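Long-range contacts in catechol 1,2-dioxygenase (Acinetobacter sp., PDB 1DLM), which catalyses the ring opening of catechol with dioxygen to cis,cis-muconate, using a ferric ion in each subunit of its homodimer: residues A151-W156 and I225-S230; R235-Q240 and F288-T293; G126-G131 and N159-Y164; L109-A114 and Y164-P169. One frame throughout, in Å; residues are numbered along the deposited sequence.

The four contacts illustrate how a metal site is built from sheet strands and loops together. Contacts 1 and 2, with centres about 8 Å apart, follow one another along the chain and share the mixed beta-sheet of the dioxygenase domain, where strands 220-230 and 237-243 are neighbours. Contacts 3 and 4, centres about 14 Å apart, involve mostly loops, contact 4 also the short strand 111-112. Contact 3 falls within the span of contact 4 and ends on Tyr164, where the second half of contact 4 begins. Both cross contact 1 along the chain. Contact 1 supplies His226 and contacts 3 and 4 supply Tyr164 to the same iron, whereas contact 2 joins strands 237-243 and 283-291, away from the metal.

Contact 1. Residues A151-W156 and I225-S230; sequences AKVEIW and IHYFVS. With FE (Fe (III) ion), chain C.
Trp156 and His226 form the tight end of an antiparallel strand pair, sharing a sheet face with Glu154 and Phe228. His226 CB lies over the indole, 3.3 Å from the centroid of the Trp156 six-membered ring, and the imidazole continues as an offset stack on the five-membered ring, planes 11° apart. Trp156 CG stands between its backbone N and carbonyl carbon (chi1 65°), laying the indole across His226. Its far corner, CH2, sits over the face of the Phe228 ring, 3.7 Å from Phe228 CD2. On the reverse face, Ile155 CG2 and Ile225 CG2 are pressed to 3.3 Å, tighter than usual.

The other end is looser: Lys152 and Ser230 are partly exposed, and the extended lysine chain departs from the partner strand. There a water accepts from Ser230 OG and donates to Lys152 O and, at 2.7 Å, to Glu154 OE2, while Glu154 OE1 is hydrogen-bonded to Tyr110 OH. At the packed end, His226 N bonds to Trp156 O at 3.0 Å, and His226 NE2 binds the ferric ion at 2.0 Å alongside Tyr164, Tyr200 and His224. Strand pairing and indole stack probably limit the imidazole's freedom, consistent with a metal ligand held in a set orientation.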
# COMPACT_ATOMS: atom_id res chain seq x y z
N ALA A 151 25.34 -3.48 -29.91
CA ALA A 151 24.67 -2.92 -28.75
C ALA A 151 23.26 -3.51 -28.76
O ALA A 151 22.74 -3.86 -29.83
CB ALA A 151 24.62 -1.39 -28.85
N LYS A 152 22.65 -3.64 -27.59
CA LYS A 152 21.30 -4.20 -27.52
C LYS A 152 20.29 -3.11 -27.22
O LYS A 152 20.25 -2.56 -26.13
CB LYS A 152 21.23 -5.28 -26.44
CG LYS A 152 19.87 -5.94 -26.28
CD LYS A 152 19.97 -7.00 -25.20
CE LYS A 152 18.69 -7.77 -25.03
NZ LYS A 152 18.90 -8.90 -24.08
N VAL A 153 19.49 -2.80 -28.23
CA VAL A 153 18.47 -1.78 -28.10
C VAL A 153 17.14 -2.48 -27.84
O VAL A 153 16.68 -3.29 -28.65
CB VAL A 153 18.37 -0.94 -29.41
CG1 VAL A 153 17.36 0.19 -29.24
CG2 VAL A 153 19.74 -0.38 -29.77
N GLU A 154 16.53 -2.18 -26.70
CA GLU A 154 15.25 -2.76 -26.36
C GLU A 154 14.19 -1.68 -26.46
O GLU A 154 14.38 -0.57 -25.94
CB GLU A 154 15.28 -3.33 -24.94
CG GLU A 154 16.29 -4.44 -24.78
CD GLU A 154 16.21 -5.09 -23.43
OE1 GLU A 154 15.15 -5.64 -23.10
OE2 GLU A 154 17.22 -5.05 -22.69
N ILE A 155 13.09 -1.98 -27.13
CA ILE A 155 12.04 -0.99 -27.31
C ILE A 155 10.64 -1.53 -27.03
O ILE A 155 10.31 -2.67 -27.38
CB ILE A 155 12.07 -0.44 -28.76
CG1 ILE A 155 13.47 0.09 -29.08
CG2 ILE A 155 11.05 0.68 -28.93
CD1 ILE A 155 13.63 0.60 -30.49
N TRP A 156 9.82 -0.71 -26.39
CA TRP A 156 8.45 -1.10 -26.12
C TRP A 156 7.60 0.15 -26.09
O TRP A 156 8.07 1.23 -25.72
CB TRP A 156 8.34 -1.93 -24.82
CG TRP A 156 8.67 -1.27 -23.49
CD1 TRP A 156 7.77 -0.87 -22.52
CD2 TRP A 156 9.97 -0.99 -22.95
NE1 TRP A 156 8.45 -0.37 -21.42
CE2 TRP A 156 9.79 -0.44 -21.66
CE3 TRP A 156 11.28 -1.17 -23.44
CZ2 TRP A 156 10.87 -0.06 -20.85
CZ3 TRP A 156 12.35 -0.79 -22.63
CH2 TRP A 156 12.14 -0.24 -21.35
N ILE A 225 8.02 6.38 -26.50
CA ILE A 225 8.60 5.08 -26.81
C ILE A 225 9.73 4.82 -25.83
O ILE A 225 10.63 5.65 -25.67
CB ILE A 225 9.12 5.06 -28.27
CG1 ILE A 225 7.98 5.44 -29.23
CG2 ILE A 225 9.69 3.68 -28.60
CD1 ILE A 225 8.40 5.55 -30.69
N HIS A 226 9.66 3.67 -25.18
CA HIS A 226 10.62 3.27 -24.17
C HIS A 226 11.86 2.61 -24.75
O HIS A 226 11.78 1.85 -25.71
CB HIS A 226 9.96 2.29 -23.20
CG HIS A 226 8.82 2.87 -22.42
ND1 HIS A 226 9.01 3.60 -21.26
CD2 HIS A 226 7.49 2.85 -22.63
CE1 HIS A 226 7.84 3.99 -20.79
NE2 HIS A 226 6.90 3.55 -21.61
N TYR A 227 13.01 2.91 -24.14
CA TYR A 227 14.29 2.35 -24.55
C TYR A 227 15.09 1.78 -23.39
O TYR A 227 15.04 2.27 -22.26
CB TYR A 227 15.19 3.40 -25.20
CG TYR A 227 14.91 3.74 -26.64
CD1 TYR A 227 13.85 4.58 -27.00
CD2 TYR A 227 15.75 3.26 -27.65
CE1 TYR A 227 13.63 4.94 -28.33
CE2 TYR A 227 15.55 3.61 -28.98
CZ TYR A 227 14.49 4.45 -29.32
OH TYR A 227 14.29 4.81 -30.63
N PHE A 228 15.84 0.73 -23.71
CA PHE A 228 16.79 0.07 -22.82
C PHE A 228 17.92 -0.14 -23.82
O PHE A 228 17.72 -0.72 -24.90
CB PHE A 228 16.28 -1.30 -22.34
CG PHE A 228 15.79 -1.32 -20.92
CD1 PHE A 228 16.05 -0.27 -20.05
CD2 PHE A 228 15.04 -2.40 -20.45
CE1 PHE A 228 15.59 -0.31 -18.74
CE2 PHE A 228 14.57 -2.44 -19.14
CZ PHE A 228 14.84 -1.40 -18.29
N VAL A 229 19.11 0.37 -23.50
CA VAL A 229 20.25 0.18 -24.38
C VAL A 229 21.43 -0.27 -23.53
O VAL A 229 21.88 0.46 -22.64
CB VAL A 229 20.63 1.48 -25.12
CG1 VAL A 229 21.78 1.22 -26.09
CG2 VAL A 229 19.44 2.02 -25.87
N SER A 230 21.91 -1.48 -23.78
CA SER A 230 23.05 -1.99 -23.04
C SER A 230 24.17 -2.43 -23.99
O SER A 230 23.93 -2.75 -25.16
CB SER A 230 22.62 -3.14 -22.13
OG SER A 230 21.93 -4.14 -22.85
FE FE C . 5.01 3.93 -21.27
O HOH W 1 19.30 -3.38 -23.32
O HOH W 2 4.98 3.09 -19.02

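Contact 2. Residues R235-Q240 and F288-T293; sequences RKLTTQ and FDLKLT
The beta core of the intradiol dioxygenase domain is joined here by the beginning of strand 237-243 with the residues just before it, and the end of strand 283-291 with the residues just after it. Arg235 faces Thr293 where the two meet, and Leu237 packs on Leu290 and Leu292 further in. The touching parts run 144° apart, and they are held together mainly through side chains. One direct backbone bond, Arg235 N to Thr293 O at 2.9 Å, fastens the ends. Beside it a water bridges the chains, donating to Arg235 O and accepting from Thr293 N at 2.8 Å.

The guanidinium of Arg235 adds a side-on grip. Its chain bends at chi3 (-61°), bringing the NE edge round to Thr293, whose hydroxyl oxygen lies close to the guanidinium plane. NE donates to Thr293 OG1 at 2.8 Å with an N-H...O angle of 156°, and Arg235 NH2 reaches the same OG1 at 3.1 Å in a more bent bond. The remaining nitrogen, NH1, forms a salt bridge with Asp92 of helix 80-94.

Deeper in, the contact turns apolar. Leu237 CD2 meets two leucine methyls, lying 3.8 Å from Leu292 CD2 and 3.9 Å from Leu290 CD2. Thr239 contributes its methyl, CG2 touching Leu290 CD2 at 4.0 Å, while its OG1 is hydrogen-bonded to Pro102 O.

One hydroxyl thus accepts two donors from a guanidinium that is also tied to a carboxylate. The double grip should restrain rotation of the arginine end, and Asp92 would be expected to balance its positive charge in this buried place.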
# COMPACT_ATOMS: atom_id res chain seq x y z
N ARG A 235 27.39 1.51 -19.26
CA ARG A 235 26.30 1.39 -18.30
C ARG A 235 25.01 1.18 -19.08
O ARG A 235 24.93 1.52 -20.26
CB ARG A 235 26.19 2.67 -17.44
CG ARG A 235 27.44 2.96 -16.62
CD ARG A 235 27.20 4.06 -15.61
NE ARG A 235 26.82 5.32 -16.24
CZ ARG A 235 26.50 6.42 -15.57
NH1 ARG A 235 26.52 6.42 -14.25
NH2 ARG A 235 26.17 7.52 -16.23
N LYS A 236 24.00 0.60 -18.43
CA LYS A 236 22.74 0.36 -19.11
C LYS A 236 21.95 1.67 -19.11
O LYS A 236 21.79 2.30 -18.06
CB LYS A 236 21.94 -0.74 -18.41
CG LYS A 236 20.71 -1.19 -19.20
CD LYS A 236 20.02 -2.36 -18.53
CE LYS A 236 18.85 -2.86 -19.38
NZ LYS A 236 18.25 -4.11 -18.84
N LEU A 237 21.50 2.08 -20.29
CA LEU A 237 20.73 3.30 -20.43
C LEU A 237 19.23 3.05 -20.48
O LEU A 237 18.75 2.21 -21.25
CB LEU A 237 21.17 4.04 -21.70
CG LEU A 237 20.35 5.28 -22.09
CD1 LEU A 237 20.43 6.34 -21.00
CD2 LEU A 237 20.88 5.83 -23.40
N THR A 238 18.50 3.77 -19.63
CA THR A 238 17.04 3.67 -19.60
C THR A 238 16.60 5.06 -20.00
O THR A 238 17.03 6.05 -19.38
CB THR A 238 16.49 3.39 -18.20
OG1 THR A 238 16.96 2.11 -17.75
CG2 THR A 238 14.96 3.37 -18.22
N THR A 239 15.78 5.16 -21.03
CA THR A 239 15.32 6.46 -21.47
C THR A 239 14.09 6.28 -22.34
O THR A 239 13.52 5.19 -22.40
CB THR A 239 16.44 7.22 -22.25
OG1 THR A 239 16.05 8.58 -22.45
CG2 THR A 239 16.69 6.57 -23.60
N GLN A 240 13.67 7.35 -22.99
CA GLN A 240 12.52 7.26 -23.87
C GLN A 240 12.51 8.48 -24.77
O GLN A 240 13.29 9.42 -24.61
CB GLN A 240 11.23 7.23 -23.06
CG GLN A 240 10.79 8.61 -22.59
CD GLN A 240 9.45 8.60 -21.88
OE1 GLN A 240 8.83 9.65 -21.69
NE2 GLN A 240 9.00 7.43 -21.46
N PHE A 288 16.53 8.59 -34.05
CA PHE A 288 17.00 8.90 -32.70
C PHE A 288 18.27 8.13 -32.36
O PHE A 288 18.26 6.89 -32.30
CB PHE A 288 15.91 8.60 -31.67
CG PHE A 288 16.23 9.10 -30.29
CD1 PHE A 288 16.37 10.47 -30.06
CD2 PHE A 288 16.42 8.22 -29.23
CE1 PHE A 288 16.70 10.96 -28.79
CE2 PHE A 288 16.75 8.70 -27.96
CZ PHE A 288 16.89 10.07 -27.74
N ASP A 289 19.36 8.86 -32.16
CA ASP A 289 20.62 8.22 -31.82
C ASP A 289 20.79 8.30 -30.32
O ASP A 289 20.33 9.26 -29.68
CB ASP A 289 21.81 8.92 -32.47
CG ASP A 289 21.65 9.08 -33.96
OD1 ASP A 289 21.27 8.10 -34.63
OD2 ASP A 289 21.93 10.19 -34.45
N LEU A 290 21.44 7.29 -29.75
CA LEU A 290 21.68 7.28 -28.32
C LEU A 290 23.17 7.13 -28.09
O LEU A 290 23.84 6.38 -28.80
CB LEU A 290 20.92 6.13 -27.65
CG LEU A 290 19.39 6.12 -27.78
CD1 LEU A 290 19.01 5.58 -29.14
CD2 LEU A 290 18.78 5.25 -26.69
N LYS A 291 23.70 7.86 -27.11
CA LYS A 291 25.11 7.75 -26.77
C LYS A 291 25.20 7.23 -25.33
O LYS A 291 24.57 7.76 -24.42
CB LYS A 291 25.82 9.10 -26.87
CG LYS A 291 27.31 8.98 -26.64
CD LYS A 291 28.01 10.31 -26.77
CE LYS A 291 29.50 10.16 -26.55
NZ LYS A 291 30.17 11.49 -26.68
N LEU A 292 25.98 6.17 -25.16
CA LEU A 292 26.15 5.50 -23.88
C LEU A 292 27.34 6.01 -23.07
O LEU A 292 28.29 6.56 -23.62
CB LEU A 292 26.29 4.00 -24.11
CG LEU A 292 25.21 3.31 -24.95
CD1 LEU A 292 25.47 1.82 -24.97
CD2 LEU A 292 23.84 3.58 -24.38
N THR A 293 27.29 5.83 -21.75
CA THR A 293 28.37 6.24 -20.87
C THR A 293 29.14 5.01 -20.40
O THR A 293 28.60 3.90 -20.36
CB THR A 293 27.85 6.99 -19.62
OG1 THR A 293 26.94 6.14 -18.90
CG2 THR A 293 27.13 8.26 -20.02
O HOH W 3 25.14 4.33 -20.84

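Contact 3. Residues G126-G131 and N159-Y164; sequences GSDPNG and NTKGFY. With FE (Fe (III) ion), chain C.
Asp128 OD2 is approached by two groups of one residue: Thr160 N donates to it at 2.9 Å in a nearly straight bond (171°), and Thr160 OG1 lies 2.8 Å away. The hydroxyl straddles the carboxylate, being equally close to Asp128 OD1. Asp128 holds CG anti to its own backbone N (chi1 -163°), which extends the carboxylate across to the threonine. OD1 also takes a weak bond from Asn130 N, within the type I turn that runs from Asp128 to Gly131. The threonine methyl packs against this turn, Thr160 CG2 lying 3.5 Å from Asn130 O and 3.8 Å from Gly131 CA.

The Lys161 chain runs antiparallel to the aspartate side chain, with Lys161 CE 3.9 Å from Asp128 OD1. Lys161 NZ stays 5.2 Å from Asp128 OD1, so any attraction between the charges is at long range.

Asn159 probably steadies the partner loop. Its OD1 accepts from Lys161 N at 2.7 Å, making an Asx turn, and from Phe163 N at 3.3 Å, the two donors arriving from opposite faces of the amide plane. A type I turn from Asn159 to Gly162 overlies the same residues.

At the surface of the domain, this contact fastens the loop between strands 120-122 and 133-141 to the one between strands 152-156 and 179-183. A backbone bond from Asn159 to Ala198 ties the second loop toward the short strand 200-201, and its last residue, Tyr164, reaches the iron.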
# COMPACT_ATOMS: atom_id res chain seq x y z
N GLY A 126 0.40 -5.66 -36.80
CA GLY A 126 -0.63 -5.05 -37.61
C GLY A 126 -2.06 -5.22 -37.12
O GLY A 126 -3.02 -4.91 -37.83
N SER A 127 -2.22 -5.72 -35.90
CA SER A 127 -3.55 -5.93 -35.34
C SER A 127 -4.25 -4.62 -34.97
O SER A 127 -5.38 -4.64 -34.49
CB SER A 127 -3.48 -6.81 -34.09
OG SER A 127 -2.74 -6.17 -33.07
N ASP A 128 -3.58 -3.49 -35.17
CA ASP A 128 -4.18 -2.21 -34.82
C ASP A 128 -4.82 -1.59 -36.06
O ASP A 128 -4.13 -1.21 -37.00
CB ASP A 128 -3.14 -1.24 -34.27
CG ASP A 128 -3.77 -0.09 -33.53
OD1 ASP A 128 -4.82 0.41 -33.98
OD2 ASP A 128 -3.22 0.33 -32.49
N PRO A 129 -6.16 -1.44 -36.05
CA PRO A 129 -6.89 -0.86 -37.18
C PRO A 129 -6.45 0.53 -37.58
O PRO A 129 -6.29 0.82 -38.76
CB PRO A 129 -8.34 -0.88 -36.68
CG PRO A 129 -8.34 -2.07 -35.73
CD PRO A 129 -7.09 -1.73 -34.95
N ASN A 130 -6.23 1.40 -36.59
CA ASN A 130 -5.84 2.77 -36.86
C ASN A 130 -4.35 2.98 -36.69
O ASN A 130 -3.89 4.11 -36.59
CB ASN A 130 -6.60 3.70 -35.92
CG ASN A 130 -8.08 3.37 -35.87
OD1 ASN A 130 -8.77 3.41 -36.88
ND2 ASN A 130 -8.57 3.03 -34.67
N GLY A 131 -3.59 1.90 -36.66
CA GLY A 131 -2.15 2.03 -36.49
C GLY A 131 -1.54 2.74 -37.68
O GLY A 131 -1.86 2.43 -38.82
N ASN A 159 -0.08 0.93 -28.43
CA ASN A 159 -0.70 1.05 -29.74
C ASN A 159 -1.47 2.36 -29.76
O ASN A 159 -1.25 3.23 -28.91
CB ASN A 159 -1.65 -0.12 -30.04
CG ASN A 159 -2.75 -0.28 -29.00
OD1 ASN A 159 -3.19 0.70 -28.40
ND2 ASN A 159 -3.22 -1.51 -28.82
N THR A 160 -2.40 2.51 -30.70
CA THR A 160 -3.16 3.75 -30.83
C THR A 160 -4.24 3.96 -29.77
O THR A 160 -4.76 5.07 -29.63
CB THR A 160 -3.80 3.87 -32.21
OG1 THR A 160 -4.63 2.73 -32.45
CG2 THR A 160 -2.71 3.96 -33.29
N LYS A 161 -4.58 2.90 -29.05
CA LYS A 161 -5.57 2.99 -27.98
C LYS A 161 -4.87 3.20 -26.64
O LYS A 161 -5.52 3.35 -25.61
CB LYS A 161 -6.45 1.72 -27.92
CG LYS A 161 -7.39 1.54 -29.12
CD LYS A 161 -6.87 0.50 -30.13
CE LYS A 161 -7.73 0.46 -31.40
NZ LYS A 161 -9.18 0.24 -31.14
N GLY A 162 -3.54 3.21 -26.67
CA GLY A 162 -2.75 3.42 -25.47
C GLY A 162 -2.46 2.19 -24.62
O GLY A 162 -2.11 2.32 -23.44
N PHE A 163 -2.58 0.99 -25.20
CA PHE A 163 -2.32 -0.24 -24.45
C PHE A 163 -1.05 -0.94 -24.92
O PHE A 163 -0.74 -0.94 -26.12
CB PHE A 163 -3.49 -1.22 -24.59
CG PHE A 163 -4.80 -0.66 -24.14
CD1 PHE A 163 -4.97 -0.22 -22.84
CD2 PHE A 163 -5.86 -0.56 -25.04
CE1 PHE A 163 -6.19 0.32 -22.43
CE2 PHE A 163 -7.07 -0.02 -24.64
CZ PHE A 163 -7.24 0.42 -23.32
N TYR A 164 -0.33 -1.52 -23.97
CA TYR A 164 0.88 -2.27 -24.26
C TYR A 164 0.50 -3.75 -24.21
O TYR A 164 -0.43 -4.13 -23.50
CB TYR A 164 1.95 -2.07 -23.19
CG TYR A 164 2.56 -0.69 -23.09
CD1 TYR A 164 1.81 0.40 -22.63
CD2 TYR A 164 3.91 -0.49 -23.38
CE1 TYR A 164 2.40 1.65 -22.46
CE2 TYR A 164 4.51 0.74 -23.22
CZ TYR A 164 3.75 1.81 -22.76
OH TYR A 164 4.35 3.04 -22.63
FE FE C . 5.01 3.93 -21.27
O HOH W 2 4.98 3.09 -19.02

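Contact 4. Residues L109-A114 and Y164-P169. With FE (Fe (III) ion), chain C.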
# COMPACT_ATOMS: atom_id res chain seq x y z
N LEU A 109 5.80 -0.95 -17.12
CA LEU A 109 5.35 -1.87 -18.15
C LEU A 109 6.36 -2.64 -18.99
O LEU A 109 6.01 -3.13 -20.06
CB LEU A 109 4.40 -1.12 -19.08
CG LEU A 109 3.29 -0.41 -18.30
CD1 LEU A 109 2.47 0.45 -19.23
CD2 LEU A 109 2.43 -1.45 -17.59
N TYR A 110 7.60 -2.76 -18.52
CA TYR A 110 8.60 -3.52 -19.26
C TYR A 110 8.30 -5.01 -19.13
O TYR A 110 7.81 -5.46 -18.10
CB TYR A 110 10.00 -3.25 -18.71
CG TYR A 110 11.07 -4.13 -19.31
CD1 TYR A 110 11.54 -3.91 -20.60
CD2 TYR A 110 11.62 -5.19 -18.58
CE1 TYR A 110 12.53 -4.73 -21.15
CE2 TYR A 110 12.61 -6.01 -19.12
CZ TYR A 110 13.06 -5.77 -20.40
OH TYR A 110 14.04 -6.57 -20.93
N VAL A 111 8.60 -5.78 -20.17
CA VAL A 111 8.39 -7.23 -20.12
C VAL A 111 9.63 -7.89 -20.70
O VAL A 111 10.00 -7.64 -21.85
CB VAL A 111 7.15 -7.69 -20.95
CG1 VAL A 111 7.02 -9.21 -20.84
CG2 VAL A 111 5.87 -7.01 -20.44
N ALA A 112 10.28 -8.71 -19.90
CA ALA A 112 11.49 -9.40 -20.35
C ALA A 112 11.13 -10.59 -21.24
O ALA A 112 10.09 -11.22 -21.04
CB ALA A 112 12.29 -9.87 -19.15
N GLY A 113 11.98 -10.87 -22.23
CA GLY A 113 11.75 -12.00 -23.12
C GLY A 113 11.36 -11.71 -24.55
O GLY A 113 11.02 -12.62 -25.30
N ALA A 114 11.41 -10.44 -24.96
CA ALA A 114 11.03 -10.08 -26.32
C ALA A 114 11.96 -10.70 -27.36
O ALA A 114 13.14 -10.89 -27.12
CB ALA A 114 11.03 -8.56 -26.46
N TYR A 164 -0.33 -1.52 -23.97
CA TYR A 164 0.88 -2.27 -24.26
C TYR A 164 0.50 -3.75 -24.21
O TYR A 164 -0.43 -4.13 -23.50
CB TYR A 164 1.95 -2.07 -23.19
CG TYR A 164 2.56 -0.69 -23.09
CD1 TYR A 164 1.81 0.40 -22.63
CD2 TYR A 164 3.91 -0.49 -23.38
CE1 TYR A 164 2.40 1.65 -22.46
CE2 TYR A 164 4.51 0.74 -23.22
CZ TYR A 164 3.75 1.81 -22.76
OH TYR A 164 4.35 3.04 -22.63
N SER A 165 1.22 -4.57 -24.96
CA SER A 165 0.96 -6.00 -24.94
C SER A 165 1.29 -6.47 -23.52
O SER A 165 2.24 -5.96 -22.90
CB SER A 165 1.84 -6.72 -25.96
OG SER A 165 3.21 -6.50 -25.71
N HIS A 166 0.50 -7.41 -23.01
CA HIS A 166 0.63 -7.99 -21.66
C HIS A 166 -0.05 -7.17 -20.57
O HIS A 166 -0.17 -7.63 -19.44
CB HIS A 166 2.10 -8.22 -21.30
CG HIS A 166 2.81 -9.13 -22.26
ND1 HIS A 166 2.43 -10.44 -22.46
CD2 HIS A 166 3.83 -8.90 -23.11
CE1 HIS A 166 3.19 -10.98 -23.39
NE2 HIS A 166 4.05 -10.07 -23.81
N PHE A 167 -0.49 -5.96 -20.90
CA PHE A 167 -1.18 -5.12 -19.93
C PHE A 167 -2.42 -4.54 -20.60
O PHE A 167 -2.95 -3.52 -20.17
CB PHE A 167 -0.28 -3.99 -19.44
CG PHE A 167 1.03 -4.46 -18.89
CD1 PHE A 167 1.11 -4.95 -17.60
CD2 PHE A 167 2.16 -4.48 -19.69
CE1 PHE A 167 2.30 -5.46 -17.10
CE2 PHE A 167 3.37 -4.99 -19.20
CZ PHE A 167 3.44 -5.48 -17.90
N ASP A 168 -2.89 -5.21 -21.65
CA ASP A 168 -4.06 -4.76 -22.39
C ASP A 168 -5.32 -5.20 -21.65
O ASP A 168 -5.59 -6.39 -21.54
CB ASP A 168 -4.05 -5.36 -23.80
CG ASP A 168 -4.98 -4.62 -24.74
OD1 ASP A 168 -6.12 -4.35 -24.33
OD2 ASP A 168 -4.56 -4.31 -25.88
N PRO A 169 -6.11 -4.23 -21.16
CA PRO A 169 -7.35 -4.48 -20.42
C PRO A 169 -8.35 -5.24 -21.27
O PRO A 169 -9.04 -6.14 -20.80
CB PRO A 169 -7.84 -3.07 -20.10
CG PRO A 169 -6.56 -2.27 -20.05
CD PRO A 169 -5.93 -2.78 -21.32
FE FE C . 5.01 3.93 -21.27
O HOH W 2 4.98 3.09 -19.02
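A type II turn from Tyr164 to Phe167, closed by Phe167 N to Tyr164 O, lies against the chain that passes through Leu109 into the short, weakly bonded strand at 111-112, and no hydrogen bond joins them. Leu109 is the wedge between the rings of Tyr164 and Phe167. With CG anti to its carbonyl carbon (chi1 -52°), it sends one methyl to each: CD2 stands over the centre of the Phe167 ring, 3.6 Å from its centroid, while CD1 covers a face of Tyr164 nearer the rim, 3.4 Å from Tyr164 CE1. Both are CH-pi contacts.

Val111 points back at Phe167, its CG2 meeting the ring obliquely, 3.4 Å from Phe167 CE2. The same methyl is 3.9 Å from His166 CD2, while His166 NE2 is hydrogen-bonded to Phe176 N. Arg179 supplies a polar link, its NH2 donating to both Leu109 O and Ser165 O.

Beyond the leucine, Tyr164 OH binds the ferric ion at 1.8 Å; this tyrosine also binds catechol. Held at its oxygen by the metal and along one face by a methyl, the Tyr164 ring is probably restricted in its swing, and the leucine gives the iron site an apolar flank.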